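Local coordinates for protein gamma-glutamyltranspeptidase (Ggt) (Helicobacter pylori 26695, PDB 5BPK) that probably cleaves gamma-glutamyl bonds, such as that of glutathione, and transfers the gamma-glutamyl group to water or another acceptor, as an N-terminal nucleophile hydrolase, at residues B[3-7]-B[165-169]; B[52-56]-B[93-97]; B[132-137]-B[155-161]. All blocks are in the same frame, centred on the assembly; numbering follows the deposited sequence.

Interaction 1 (B[3-7]-B[165-169]); sequences HYSVA and NAIQV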
ATOM      1  N   HIS B   3      -0.627   0.394  -5.736  1.00  9.75           N
ATOM      2  CA  HIS B   3       0.410  -0.621  -5.816  1.00  9.93           C
ATOM      3  C   HIS B   3       0.866  -0.804  -7.259  1.00  8.93           C
ATOM      4  O   HIS B   3       0.042  -0.839  -8.174  1.00  9.46           O
ATOM      5  CB  HIS B   3      -0.069  -1.985  -5.292  1.00 10.73           C
ATOM      6  CG  HIS B   3       1.011  -3.007  -5.338  1.00 10.11           C
ATOM      7  ND1 HIS B   3       2.008  -3.044  -4.393  1.00  9.49           N
ATOM      8  CD2 HIS B   3       1.347  -3.920  -6.280  1.00  9.50           C
ATOM      9  CE1 HIS B   3       2.898  -3.957  -4.736  1.00  9.95           C
ATOM     10  NE2 HIS B   3       2.513  -4.510  -5.874  1.00 10.34           N
ATOM     11  N   TYR B   4       2.169  -0.961  -7.460  1.00  7.61           N
ATOM     12  CA  TYR B   4       2.672  -1.382  -8.762  1.00  8.93           C
ATOM     13  C   TYR B   4       3.738  -2.474  -8.659  1.00  9.94           C
ATOM     14  O   TYR B   4       4.424  -2.587  -7.660  1.00 10.08           O
ATOM     15  CB  TYR B   4       3.124  -0.170  -9.567  1.00 10.18           C
ATOM     16  CG  TYR B   4       4.246   0.687  -9.013  1.00  9.92           C
ATOM     17  CD1 TYR B   4       3.982   1.807  -8.209  1.00  8.92           C
ATOM     18  CD2 TYR B   4       5.564   0.431  -9.362  1.00 10.10           C
ATOM     19  CE1 TYR B   4       5.021   2.618  -7.737  1.00  9.46           C
ATOM     20  CE2 TYR B   4       6.613   1.234  -8.895  1.00  9.74           C
ATOM     21  CZ  TYR B   4       6.339   2.334  -8.107  1.00 10.17           C
ATOM     22  OH  TYR B   4       7.388   3.120  -7.677  1.00 10.52           O
ATOM     23  N   SER B   5       3.827  -3.282  -9.715  1.00  9.15           N
ATOM     24  CA  SER B   5       4.605  -4.496  -9.745  1.00 10.25           C
ATOM     25  C   SER B   5       5.434  -4.520 -11.021  1.00  8.80           C
ATOM     26  O   SER B   5       4.907  -4.241 -12.111  1.00  9.94           O
ATOM     27  CB  SER B   5       3.679  -5.716  -9.710  1.00 11.09           C
ATOM     28  OG  SER B   5       2.981  -5.825  -8.465  1.00 10.59           O
ATOM     29  N   VAL B   6       6.706  -4.897 -10.890  1.00  9.61           N
ATOM     30  CA  VAL B   6       7.617  -4.946 -12.024  1.00 10.59           C
ATOM     31  C   VAL B   6       8.458  -6.218 -11.959  1.00 10.69           C
ATOM     32  O   VAL B   6       8.951  -6.588 -10.899  1.00 11.01           O
ATOM     33  CB  VAL B   6       8.591  -3.725 -12.068  1.00 11.44           C
ATOM     34  CG1 VAL B   6       9.348  -3.697 -13.391  1.00 12.37           C
ATOM     35  CG2 VAL B   6       7.847  -2.389 -11.831  1.00 10.89           C
ATOM     36  N   ALA B   7       8.640  -6.864 -13.103  1.00 11.72           N
ATOM     37  CA  ALA B   7       9.566  -7.994 -13.210  1.00  9.51           C
ATOM     38  C   ALA B   7      10.279  -7.913 -14.549  1.00 11.17           C
ATOM     39  O   ALA B   7       9.620  -7.699 -15.578  1.00 11.68           O
ATOM     40  CB  ALA B   7       8.829  -9.316 -13.062  1.00 11.45           C
ATOM     41  N   ASN B 165      -2.307  -5.040  -8.774  1.00  9.99           N
ATOM     42  CA  ASN B 165      -1.533  -5.163  -9.985  1.00  9.46           C
ATOM     43  C   ASN B 165      -0.504  -6.241  -9.703  1.00  9.50           C
ATOM     44  O   ASN B 165       0.312  -6.099  -8.790  1.00 10.81           O
ATOM     45  CB  ASN B 165      -0.911  -3.821 -10.348  1.00  9.94           C
ATOM     46  CG  ASN B 165      -1.962  -2.800 -10.675  1.00 10.36           C
ATOM     47  OD1 ASN B 165      -2.760  -3.010 -11.594  1.00 11.26           O
ATOM     48  ND2 ASN B 165      -2.005  -1.708  -9.913  1.00 13.08           N
ATOM     49  N   ALA B 166      -0.583  -7.333 -10.453  1.00  9.33           N
ATOM     50  CA  ALA B 166       0.180  -8.525 -10.145  1.00 10.14           C
ATOM     51  C   ALA B 166       0.805  -9.157 -11.392  1.00 10.29           C
ATOM     52  O   ALA B 166       0.285  -9.022 -12.508  1.00 11.87           O
ATOM     53  CB  ALA B 166      -0.694  -9.528  -9.408  1.00 12.47           C
ATOM     54  N   ILE B 167       1.930  -9.833 -11.177  1.00 11.25           N
ATOM     55  CA  ILE B 167       2.664 -10.536 -12.227  1.00 11.01           C
ATOM     56  C   ILE B 167       2.939 -11.957 -11.777  1.00 12.23           C
ATOM     57  O   ILE B 167       3.277 -12.185 -10.608  1.00 12.56           O
ATOM     58  CB  ILE B 167       4.018  -9.855 -12.554  1.00 11.29           C
ATOM     59  CG1 ILE B 167       3.815  -8.432 -13.059  1.00 12.68           C
ATOM     60  CG2 ILE B 167       4.808 -10.678 -13.570  1.00 13.86           C
ATOM     61  CD1 ILE B 167       5.104  -7.576 -13.068  1.00 13.79           C
ATOM     62  N   GLN B 168       2.734 -12.908 -12.692  1.00 11.32           N
ATOM     63  CA  GLN B 168       3.183 -14.272 -12.508  1.00 12.26           C
ATOM     64  C   GLN B 168       4.257 -14.573 -13.549  1.00 13.05           C
ATOM     65  O   GLN B 168       4.111 -14.234 -14.732  1.00 13.82           O
ATOM     66  CB  GLN B 168       2.018 -15.261 -12.620  1.00 12.50           C
ATOM     67  CG  GLN B 168       2.397 -16.715 -12.394  1.00 13.24           C
ATOM     68  CD  GLN B 168       1.236 -17.668 -12.576  1.00 15.92           C
ATOM     69  OE1 GLN B 168       0.527 -17.614 -13.581  1.00 22.23           O
ATOM     70  NE2 GLN B 168       1.048 -18.560 -11.620  1.00 18.41           N
ATOM     71  N   VAL B 169       5.325 -15.233 -13.106  1.00 12.19           N
ATOM     72  CA  VAL B 169       6.440 -15.571 -13.986  1.00 12.00           C
ATOM     73  C   VAL B 169       6.594 -17.090 -14.013  1.00 15.08           C
ATOM     74  O   VAL B 169       6.662 -17.743 -12.960  1.00 16.28           O
ATOM     75  CB  VAL B 169       7.753 -14.912 -13.540  1.00 14.50           C
ATOM     76  CG1 VAL B 169       8.868 -15.229 -14.515  1.00 17.06           C
ATOM     77  CG2 VAL B 169       7.578 -13.410 -13.412  1.00 15.32           C
TER

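Interaction 2 (B[52-56]-B[93-97]); sequences NLYGL and GGSRI. With 4UD ((2S)-amino[(5S)-4,5-dihydro-1,2-oxazol-5-yl]acetic acid), chain O; EDO (1,2-ethanediol), chain Q.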
ATOM      1  N   ASN B  52      -9.305   4.334  13.582  1.00 16.34           N
ATOM      2  CA  ASN B  52      -8.883   5.274  12.538  1.00 16.41           C
ATOM      3  C   ASN B  52      -9.737   5.129  11.277  1.00 16.56           C
ATOM      4  O   ASN B  52     -10.798   4.502  11.317  1.00 17.20           O
ATOM      5  CB  ASN B  52      -7.367   5.153  12.269  1.00 15.54           C
ATOM      6  CG  ASN B  52      -6.979   3.963  11.373  1.00 16.35           C
ATOM      7  OD1 ASN B  52      -7.769   3.052  11.110  1.00 14.99           O
ATOM      8  ND2 ASN B  52      -5.730   3.982  10.912  1.00 13.54           N
ATOM      9  N   LEU B  53      -9.280   5.719  10.174  1.00 15.61           N
ATOM     10  CA  LEU B  53     -10.024   5.711   8.903  1.00 17.21           C
ATOM     11  C   LEU B  53     -10.419   4.302   8.440  1.00 16.62           C
ATOM     12  O   LEU B  53     -11.405   4.147   7.721  1.00 18.03           O
ATOM     13  CB  LEU B  53      -9.213   6.409   7.804  1.00 17.46           C
ATOM     14  CG  LEU B  53      -9.238   7.943   7.758  1.00 20.16           C
ATOM     15  CD1 LEU B  53      -8.229   8.457   6.723  1.00 24.44           C
ATOM     16  CD2 LEU B  53     -10.633   8.476   7.446  1.00 24.27           C
ATOM     17  N   TYR B  54      -9.648   3.288   8.838  1.00 15.36           N
ATOM     18  CA  TYR B  54      -9.925   1.900   8.427  1.00 16.77           C
ATOM     19  C   TYR B  54     -10.498   1.040   9.560  1.00 15.87           C
ATOM     20  O   TYR B  54     -10.610  -0.180   9.424  1.00 17.02           O
ATOM     21  CB  TYR B  54      -8.663   1.263   7.817  1.00 15.00           C
ATOM     22  CG  TYR B  54      -8.021   2.179   6.806  1.00 16.01           C
ATOM     23  CD1 TYR B  54      -8.607   2.368   5.565  1.00 14.53           C
ATOM     24  CD2 TYR B  54      -6.873   2.907   7.110  1.00 14.91           C
ATOM     25  CE1 TYR B  54      -8.055   3.223   4.633  1.00 15.68           C
ATOM     26  CE2 TYR B  54      -6.313   3.770   6.180  1.00 14.45           C
ATOM     27  CZ  TYR B  54      -6.912   3.923   4.941  1.00 17.47           C
ATOM     28  OH  TYR B  54      -6.378   4.790   4.008  1.00 21.30           O
ATOM     29  N   GLY B  55     -10.881   1.681  10.662  1.00 16.33           N
ATOM     30  CA  GLY B  55     -11.407   0.964  11.826  1.00 16.08           C
ATOM     31  C   GLY B  55     -10.357   0.183  12.599  1.00 18.58           C
ATOM     32  O   GLY B  55     -10.680  -0.725  13.368  1.00 20.78           O
ATOM     33  N   LEU B  56      -9.089   0.513  12.381  1.00 16.87           N
ATOM     34  CA  LEU B  56      -7.997  -0.125  13.099  1.00 16.72           C
ATOM     35  C   LEU B  56      -7.761   0.616  14.417  1.00 15.91           C
ATOM     36  O   LEU B  56      -7.929   1.841  14.507  1.00 16.44           O
ATOM     37  CB  LEU B  56      -6.736  -0.149  12.232  1.00 14.76           C
ATOM     38  CG  LEU B  56      -6.848  -0.970  10.945  1.00 13.71           C
ATOM     39  CD1 LEU B  56      -5.696  -0.626  10.007  1.00 15.43           C
ATOM     40  CD2 LEU B  56      -6.903  -2.473  11.230  1.00 13.35           C
ATOM     41  N   GLY B  93      -5.837  -0.337   0.020  1.00 11.78           N
ATOM     42  CA  GLY B  93      -7.037  -0.720   0.758  1.00 12.75           C
ATOM     43  C   GLY B  93      -6.967  -0.606   2.268  1.00 13.40           C
ATOM     44  O   GLY B  93      -7.857  -1.084   2.946  1.00 15.47           O
ATOM     45  N   GLY B  94      -5.922   0.028   2.795  1.00 13.59           N
ATOM     46  CA  GLY B  94      -5.729   0.145   4.241  1.00 14.79           C
ATOM     47  C   GLY B  94      -5.780  -1.210   4.921  1.00 13.93           C
ATOM     48  O   GLY B  94      -5.039  -2.109   4.572  1.00 13.36           O
ATOM     49  N   SER B  95      -6.671  -1.358   5.896  1.00 13.43           N
ATOM     50  CA  SER B  95      -6.814  -2.625   6.604  1.00 14.25           C
ATOM     51  C   SER B  95      -7.115  -3.821   5.679  1.00 14.19           C
ATOM     52  O   SER B  95      -6.784  -4.962   6.013  1.00 16.76           O
ATOM     53  CB  SER B  95      -7.933  -2.502   7.620  1.00 13.09           C
ATOM     54  OG  SER B  95      -9.122  -2.112   6.946  1.00 15.91           O
ATOM     55  N   ARG B  96      -7.740  -3.572   4.529  1.00 12.67           N
ATOM     56  CA  ARG B  96      -8.106  -4.654   3.608  1.00 12.76           C
ATOM     57  C   ARG B  96      -6.923  -5.168   2.782  1.00 10.94           C
ATOM     58  O   ARG B  96      -7.042  -6.189   2.125  1.00 11.75           O
ATOM     59  CB  ARG B  96      -9.244  -4.229   2.661  1.00 13.16           C
ATOM     60  CG  ARG B  96     -10.636  -4.306   3.256  1.00 17.11           C
ATOM     61  CD  ARG B  96     -10.934  -3.249   4.288  1.00 20.76           C
ATOM     62  NE  ARG B  96     -10.891  -1.893   3.750  1.00 20.54           N
ATOM     63  CZ  ARG B  96     -11.256  -0.804   4.429  1.00 26.55           C
ATOM     64  NH1 ARG B  96     -11.724  -0.901   5.673  1.00 29.65           N
ATOM     65  NH2 ARG B  96     -11.173   0.385   3.856  1.00 31.61           N
ATOM     66  N   ILE B  97      -5.783  -4.483   2.825  1.00 10.49           N
ATOM     67  CA  ILE B  97      -4.632  -4.889   2.015  1.00 10.41           C
ATOM     68  C   ILE B  97      -4.222  -6.323   2.323  1.00 10.07           C
ATOM     69  O   ILE B  97      -4.025  -7.131   1.406  1.00 10.74           O
ATOM     70  CB  ILE B  97      -3.423  -3.972   2.221  1.00  9.85           C
ATOM     71  CG1 ILE B  97      -3.723  -2.592   1.635  1.00 10.17           C
ATOM     72  CG2 ILE B  97      -2.169  -4.579   1.554  1.00 10.15           C
ATOM     73  CD1 ILE B  97      -2.659  -1.576   1.913  1.00  8.77           C
TER
HETATM   74  C3  4UD O 701      -3.592   2.727   1.107  1.00 22.64           C
HETATM   75  C4  4UD O 701      -2.479   2.828   3.026  1.00 18.07           C
HETATM   76  C5  4UD O 701      -3.449   3.688   2.236  1.00 23.69           C
HETATM   77  C6  4UD O 701      -2.509   3.023   4.548  1.00 13.57           C
HETATM   78  C8  4UD O 701      -1.412   2.149   5.114  1.00 13.00           C
HETATM   79  O9  4UD O 701      -0.264   2.522   5.127  1.00 13.76           O
HETATM   80  O10 4UD O 701      -1.701   0.925   5.611  1.00 12.30           O
HETATM   81  N7  4UD O 701      -2.214   4.419   4.899  1.00 13.67           N
HETATM   82  O2  4UD O 701      -2.855   1.480   2.758  1.00 24.83           O
HETATM   83  N1  4UD O 701      -3.245   1.541   1.483  1.00 27.05           N
HETATM   84  C1  EDO Q 703      -4.549   1.964  13.708  1.00 30.57           C
HETATM   85  O1  EDO Q 703      -3.270   1.344  13.494  1.00 20.02           O
HETATM   86  C2  EDO Q 703      -4.424   3.315  14.400  1.00 30.92           C
HETATM   87  O2  EDO Q 703      -5.454   3.481  15.394  1.00 31.29           O
HETATM   88  O   HOH W   1     -12.344   2.505   5.351  1.00 31.07           O

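Interaction 3 (B[132-137]-B[155-161]); sequences ELRIEK and IVTKPVM. With EDO (1,2-ethanediol), chain C; EDO (1,2-ethanediol), chain R.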
ATOM      1  N   GLU B 132     -17.408  -8.676  11.723  1.00 13.35           N
ATOM      2  CA  GLU B 132     -18.253  -8.893  10.545  1.00 13.55           C
ATOM      3  C   GLU B 132     -17.440  -9.590   9.462  1.00 12.96           C
ATOM      4  O   GLU B 132     -16.221  -9.424   9.384  1.00 14.85           O
ATOM      5  CB  GLU B 132     -18.797  -7.562  10.015  1.00 13.95           C
ATOM      6  CG  GLU B 132     -17.754  -6.650   9.374  1.00 14.81           C
ATOM      7  CD  GLU B 132     -18.279  -5.275   8.979  1.00 15.50           C
ATOM      8  OE1 GLU B 132     -19.335  -4.829   9.505  1.00 18.15           O
ATOM      9  OE2 GLU B 132     -17.603  -4.619   8.142  1.00 18.83           O
ATOM     10  N   LEU B 133     -18.120 -10.373   8.633  1.00 11.78           N
ATOM     11  CA  LEU B 133     -17.484 -10.946   7.445  1.00 13.77           C
ATOM     12  C   LEU B 133     -17.918 -10.086   6.267  1.00 13.28           C
ATOM     13  O   LEU B 133     -19.069 -10.140   5.822  1.00 13.30           O
ATOM     14  CB  LEU B 133     -17.870 -12.420   7.243  1.00 14.85           C
ATOM     15  CG  LEU B 133     -17.165 -13.159   6.084  1.00 11.34           C
ATOM     16  CD1 LEU B 133     -15.637 -13.246   6.311  1.00 13.06           C
ATOM     17  CD2 LEU B 133     -17.771 -14.560   5.961  1.00 15.74           C
ATOM     18  N   ARG B 134     -16.991  -9.267   5.790  1.00 12.37           N
ATOM     19  CA  ARG B 134     -17.248  -8.353   4.695  1.00 13.42           C
ATOM     20  C   ARG B 134     -17.081  -9.093   3.373  1.00 11.63           C
ATOM     21  O   ARG B 134     -16.077  -9.782   3.164  1.00 12.41           O
ATOM     22  CB  ARG B 134     -16.284  -7.166   4.786  1.00 12.80           C
ATOM     23  CG  ARG B 134     -16.258  -6.274   3.578  1.00 14.23           C
ATOM     24  CD  ARG B 134     -15.390  -5.073   3.780  1.00 14.69           C
ATOM     25  NE  ARG B 134     -15.460  -4.204   2.609  1.00 12.10           N
ATOM     26  CZ  ARG B 134     -15.094  -2.925   2.576  1.00 12.66           C
ATOM     27  NH1 ARG B 134     -14.599  -2.338   3.660  1.00 15.44           N
ATOM     28  NH2 ARG B 134     -15.226  -2.223   1.446  1.00 16.13           N
ATOM     29  N   ILE B 135     -18.077  -8.949   2.501  1.00 10.74           N
ATOM     30  CA  ILE B 135     -18.057  -9.547   1.167  1.00 11.14           C
ATOM     31  C   ILE B 135     -18.335  -8.496   0.084  1.00 11.16           C
ATOM     32  O   ILE B 135     -18.698  -7.349   0.390  1.00 12.08           O
ATOM     33  CB  ILE B 135     -19.056 -10.739   1.079  1.00 10.58           C
ATOM     34  CG1 ILE B 135     -20.510 -10.274   1.200  1.00 13.00           C
ATOM     35  CG2 ILE B 135     -18.736 -11.751   2.161  1.00 12.86           C
ATOM     36  CD1 ILE B 135     -21.505 -11.271   0.677  1.00 11.91           C
ATOM     37  N   GLU B 136     -18.194  -8.912  -1.174  1.00 12.28           N
ATOM     38  CA  GLU B 136     -18.469  -8.063  -2.340  1.00 11.05           C
ATOM     39  C   GLU B 136     -19.745  -8.510  -3.018  1.00 10.79           C
ATOM     40  O   GLU B 136     -20.140  -9.677  -2.923  1.00 12.29           O
ATOM     41  CB  GLU B 136     -17.295  -8.110  -3.334  1.00 10.38           C
ATOM     42  CG  GLU B 136     -15.980  -7.623  -2.726  1.00 12.56           C
ATOM     43  CD  GLU B 136     -14.798  -7.762  -3.652  1.00  9.76           C
ATOM     44  OE1 GLU B 136     -14.667  -8.820  -4.336  1.00 12.03           O
ATOM     45  OE2 GLU B 136     -13.996  -6.792  -3.720  1.00 12.35           O
ATOM     46  N   LYS B 137     -20.383  -7.577  -3.723  1.00 12.40           N
ATOM     47  CA  LYS B 137     -21.637  -7.874  -4.409  1.00 14.21           C
ATOM     48  C   LYS B 137     -21.421  -9.027  -5.394  1.00 13.40           C
ATOM     49  O   LYS B 137     -20.421  -9.058  -6.103  1.00 13.73           O
ATOM     50  CB  LYS B 137     -22.165  -6.633  -5.124  1.00 16.55           C
ATOM     51  CG  LYS B 137     -23.620  -6.760  -5.577  1.00 21.48           C
ATOM     52  CD  LYS B 137     -24.237  -5.425  -6.005  1.00 27.10           C
ATOM     53  CE  LYS B 137     -23.444  -4.763  -7.111  1.00 29.72           C
ATOM     54  NZ  LYS B 137     -24.181  -3.668  -7.813  1.00 32.87           N
ATOM     55  N   ILE B 155     -22.637 -11.338   8.031  1.00 15.33           N
ATOM     56  CA  ILE B 155     -22.154 -11.092   6.672  1.00 14.13           C
ATOM     57  C   ILE B 155     -22.696  -9.759   6.195  1.00 13.56           C
ATOM     58  O   ILE B 155     -23.901  -9.493   6.310  1.00 18.21           O
ATOM     59  CB  ILE B 155     -22.572 -12.222   5.723  1.00 14.84           C
ATOM     60  CG1 ILE B 155     -22.041 -13.553   6.259  1.00 16.74           C
ATOM     61  CG2 ILE B 155     -22.071 -11.926   4.284  1.00 16.22           C
ATOM     62  CD1 ILE B 155     -22.394 -14.742   5.428  1.00 17.65           C
ATOM     63  N   VAL B 156     -21.803  -8.922   5.674  1.00 13.21           N
ATOM     64  CA  VAL B 156     -22.156  -7.592   5.196  1.00 13.94           C
ATOM     65  C   VAL B 156     -21.552  -7.376   3.807  1.00 13.78           C
ATOM     66  O   VAL B 156     -20.366  -7.640   3.581  1.00 12.95           O
ATOM     67  CB  VAL B 156     -21.687  -6.478   6.159  1.00 15.03           C
ATOM     68  CG1 VAL B 156     -22.318  -6.677   7.531  1.00 19.79           C
ATOM     69  CG2 VAL B 156     -20.181  -6.434   6.293  1.00 17.69           C
ATOM     70  N   THR B 157     -22.383  -6.913   2.880  1.00 15.40           N
ATOM     71  CA  THR B 157     -21.924  -6.614   1.534  1.00 13.35           C
ATOM     72  C   THR B 157     -21.553  -5.136   1.489  1.00 14.19           C
ATOM     73  O   THR B 157     -22.383  -4.269   1.790  1.00 14.72           O
ATOM     74  CB  THR B 157     -23.006  -6.940   0.480  1.00 12.93           C
ATOM     75  OG1 THR B 157     -23.419  -8.312   0.610  1.00 15.37           O
ATOM     76  CG2 THR B 157     -22.483  -6.661  -0.931  1.00 16.93           C
ATOM     77  N   LYS B 158     -20.301  -4.868   1.121  1.00 13.00           N
ATOM     78  CA  LYS B 158     -19.734  -3.534   1.085  1.00 12.81           C
ATOM     79  C   LYS B 158     -19.024  -3.304  -0.250  1.00 12.25           C
ATOM     80  O   LYS B 158     -18.905  -4.224  -1.055  1.00 13.56           O
ATOM     81  CB  LYS B 158     -18.782  -3.336   2.270  1.00 14.68           C
ATOM     82  CG  LYS B 158     -19.510  -3.130   3.590  1.00 16.53           C
ATOM     83  CD  LYS B 158     -18.551  -2.890   4.750  1.00 18.46           C
ATOM     84  CE  LYS B 158     -19.284  -2.399   5.990  1.00 17.96           C
ATOM     85  NZ  LYS B 158     -18.363  -2.245   7.154  1.00 18.71           N
ATOM     86  N   PRO B 159     -18.557  -2.068  -0.498  1.00 13.68           N
ATOM     87  CA  PRO B 159     -17.902  -1.799  -1.781  1.00 13.67           C
ATOM     88  C   PRO B 159     -16.708  -2.702  -2.055  1.00 14.36           C
ATOM     89  O   PRO B 159     -16.119  -3.245  -1.129  1.00 13.81           O
ATOM     90  CB  PRO B 159     -17.487  -0.332  -1.656  1.00 16.34           C
ATOM     91  CG  PRO B 159     -18.531   0.260  -0.736  1.00 15.95           C
ATOM     92  CD  PRO B 159     -18.849  -0.826   0.242  1.00 14.45           C
ATOM     93  N   VAL B 160     -16.347  -2.845  -3.325  1.00 11.61           N
ATOM     94  CA  VAL B 160     -15.238  -3.707  -3.686  1.00 11.69           C
ATOM     95  C   VAL B 160     -13.956  -3.291  -2.974  1.00  9.57           C
ATOM     96  O   VAL B 160     -13.699  -2.099  -2.739  1.00 12.61           O
ATOM     97  CB  VAL B 160     -15.027  -3.817  -5.232  1.00 12.01           C
ATOM     98  CG1 VAL B 160     -16.176  -4.546  -5.867  1.00 14.79           C
ATOM     99  CG2 VAL B 160     -14.765  -2.449  -5.880  1.00 13.81           C
ATOM    100  N   MET B 161     -13.136  -4.299  -2.694  1.00 10.04           N
ATOM    101  CA  MET B 161     -11.941  -4.165  -1.898  1.00 11.51           C
ATOM    102  C   MET B 161     -10.705  -4.355  -2.755  1.00 11.13           C
ATOM    103  O   MET B 161     -10.536  -5.408  -3.353  1.00 11.17           O
ATOM    104  CB  MET B 161     -11.935  -5.246  -0.828  1.00 12.67           C
ATOM    105  CG  MET B 161     -12.953  -5.056   0.261  1.00 12.17           C
ATOM    106  SD  MET B 161     -12.887  -6.371   1.478  1.00 12.36           S
ATOM    107  CE  MET B 161     -13.711  -7.708   0.585  1.00 13.57           C
TER
HETATM  108  C1  EDO C 709     -18.862  -1.280  -5.614  1.00 33.93           C
HETATM  109  O1  EDO C 709     -17.664  -1.009  -4.896  1.00 29.25           O
HETATM  110  C2  EDO C 709     -19.360  -2.650  -5.191  1.00 33.55           C
HETATM  111  O2  EDO C 709     -20.649  -2.917  -5.741  1.00 40.74           O
HETATM  112  C1  EDO R 704     -16.067 -13.867  -1.611  1.00 15.64           C
HETATM  113  O1  EDO R 704     -16.090 -15.004  -0.737  1.00 19.65           O
HETATM  114  C2  EDO R 704     -17.071 -12.814  -1.129  1.00 14.35           C
HETATM  115  O2  EDO R 704     -17.064 -11.611  -1.930  1.00 12.99           O
HETATM  116  O   HOH W   2     -19.840  -2.076   9.817  1.00 41.63           O
HETATM  117  O   HOH W   3     -16.464  -5.548   0.273  1.00 13.30           O
HETATM  118  O   HOH W   4     -19.173  -5.048  -3.681  1.00 17.02           O

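Interaction 1 (B[3-7]-B[165-169])
His3, Ser5 and Ala7 of strand 2-8 face Asn165, just before strand 166-171, and Ile167 and Val169 within it, in a buried contact between two beta sheets. The two short axes come within 6.7 Å, and their directions differ by 22°. One sheet packs on the other; the strands are not paired edge to edge. The first end of the contact is polar. Asn165 ND2 donates to His3 O at 2.8 Å, with the oxygen close to the plane of the Asn165 amide. ND2 has a second partner, Ser43 of the other Ggt chain. Ser5 OG donates to Asn165 O at 2.7 Å, from above that carbonyl's plane. It also accepts from His3 NE2 at 2.9 Å, near the imidazole plane but along a bent bond (131° at the hydrogen). His3 ND1 is bonded to Thr17, so the ring is held at both nitrogens, which probably fixes its rotation. Further along, the Ile167 CD1 methyl packs against the backbone of 5-7, 3.5 Å from Ser5 O, and on Ala7 CB at 4.1 Å. Val169 CG2 adds a looser touch on Ala7 CB. Ser5 to Ala7 also pair with an antiparallel strand of the other chain, so this sheet continues across the chain interface. Two beta sheets packed face to face, as here, are the inner layers of the four-layer alpha-beta-beta-alpha sandwich of the Ntn hydrolases.

Interaction 2 (B[52-56]-B[93-97])
Tyr54 lays its ring over Gly94, and this CH-pi contact is the centre of the interaction. Gly94 CA sits 3.8 Å from the centroid of the Tyr54 ring, only 7° off the ring normal. Gly94 has no side chain, so the ring can settle directly on the backbone. Leu53 CB lies over the opposite face, and the ring is sandwiched.

Apolar contact comes next. Both methyls of Leu56 straddle Ser95 CB, with CD2 of Leu56 at 3.8 Å from it.

The polar groups meet less directly. Arg96 folds back through bends at chi2 and chi3, which brings NH2 to the edge of the Tyr54 ring, 3.7 Å from CD1. The guanidinium and ring planes are 72° apart, so they do not stack. A water joins the segments, accepting from Arg96 NH2 at 2.8 Å and donating to Leu53 O at 3.0 Å. Gln127 ties them too, bonding to Ser95 OG and Tyr54 O.

Asn52 to Gly55 form a type I turn, and Gly93 to Arg96 a type II' turn. Asn52 OD1 accepts from Tyr54 N, an Asx turn, and also from Leu56 N, the two donors coming from opposite faces of the amide.

Both segments also touch the ligand. Tyr54 OH, bonded to Asn21, lies 3.6 Å from C5 of the bound dihydroisoxazole amino acid. Gly94 N makes a weak bond of 3.4 Å to the ligand's O2. Tyr54, Gly93, Gly94 and Ile97 all line this pocket.

In the fold, the long loop between strands 13-19 and 77-81 thus closes over the turn between strand 84-89 and helix 96-109, and Tyr323 of the other Ggt chain bonds to Ser95 O.

Interaction 3 (B[132-137]-B[155-161])
Leu133, Arg134 and Ile135 bridge in parallel to Ile155, Val156 and Thr157, with the short strand axes 29° apart. Val156 N donates to Leu133 O at 3.0 Å, Ile135 N to Val156 O at 2.8 Å, and Lys158 N to Ile135 O at 3.0 Å. Helix 142-151 connects the strands as a beta-alpha-beta unit. Its Leu148 packs on the Leu133 and Ile155 side, where Ile135 CD1 also touches Ile155 CG2 at 3.7 Å.

On the Arg134 and Val156 face, Val156 CG2 packs against the Glu132 carboxylate, 3.5 Å from CD, and charged side chains gather beyond it. Arg134 extends fully, with CG anti to the backbone N (chi1 169°). Its guanidinium is clamped between Lys158 CB over one face and Met161 CG over the other, the latter 3.5 Å from NE of Arg134. At the edge, NH2 donates to Pro159 O at 2.9 Å, and NE donates to a water. Lys158 crosses Arg134 at about a right angle and ends in a salt bridge: NZ meets the syn lone pair of Glu132 OE2 at 2.7 Å. A second water joins NZ to Glu132 OE1. Glu136 OE2 uses its anti lone pair to accept from Met161 N, while OE1 makes a salt bridge with Arg185 and accepts from Arg123 N.

Glu132 probably offsets the positive charge of Lys158 beside Arg134, and buried Glu136 is probably kept ionised by Arg185 and its backbone donors.

How the interactions relate
Interactions 2 and 3 adjoin, with centres about 14 Å apart. Arg96 is the link: its CG packs on Met161 SD at 3.5 Å, and its NE lies 3.7 Å from Arg134 NH1, a close approach of like charges. Arg134 and Met161 of interaction 3 thus pack on Arg96, at the end of the 93-96 turn whose glycines border the ligand. Met161 is about 11 Å from the ligand, measured from its side chain. Interaction 1 lies on the far side of the chain's centre, about 23 Å and 26 Å from the centres of interactions 2 and 3. The His3 side chain still comes within about 8 Å of the ligand. Both other contacts nest inside the loop that interaction 1 closes.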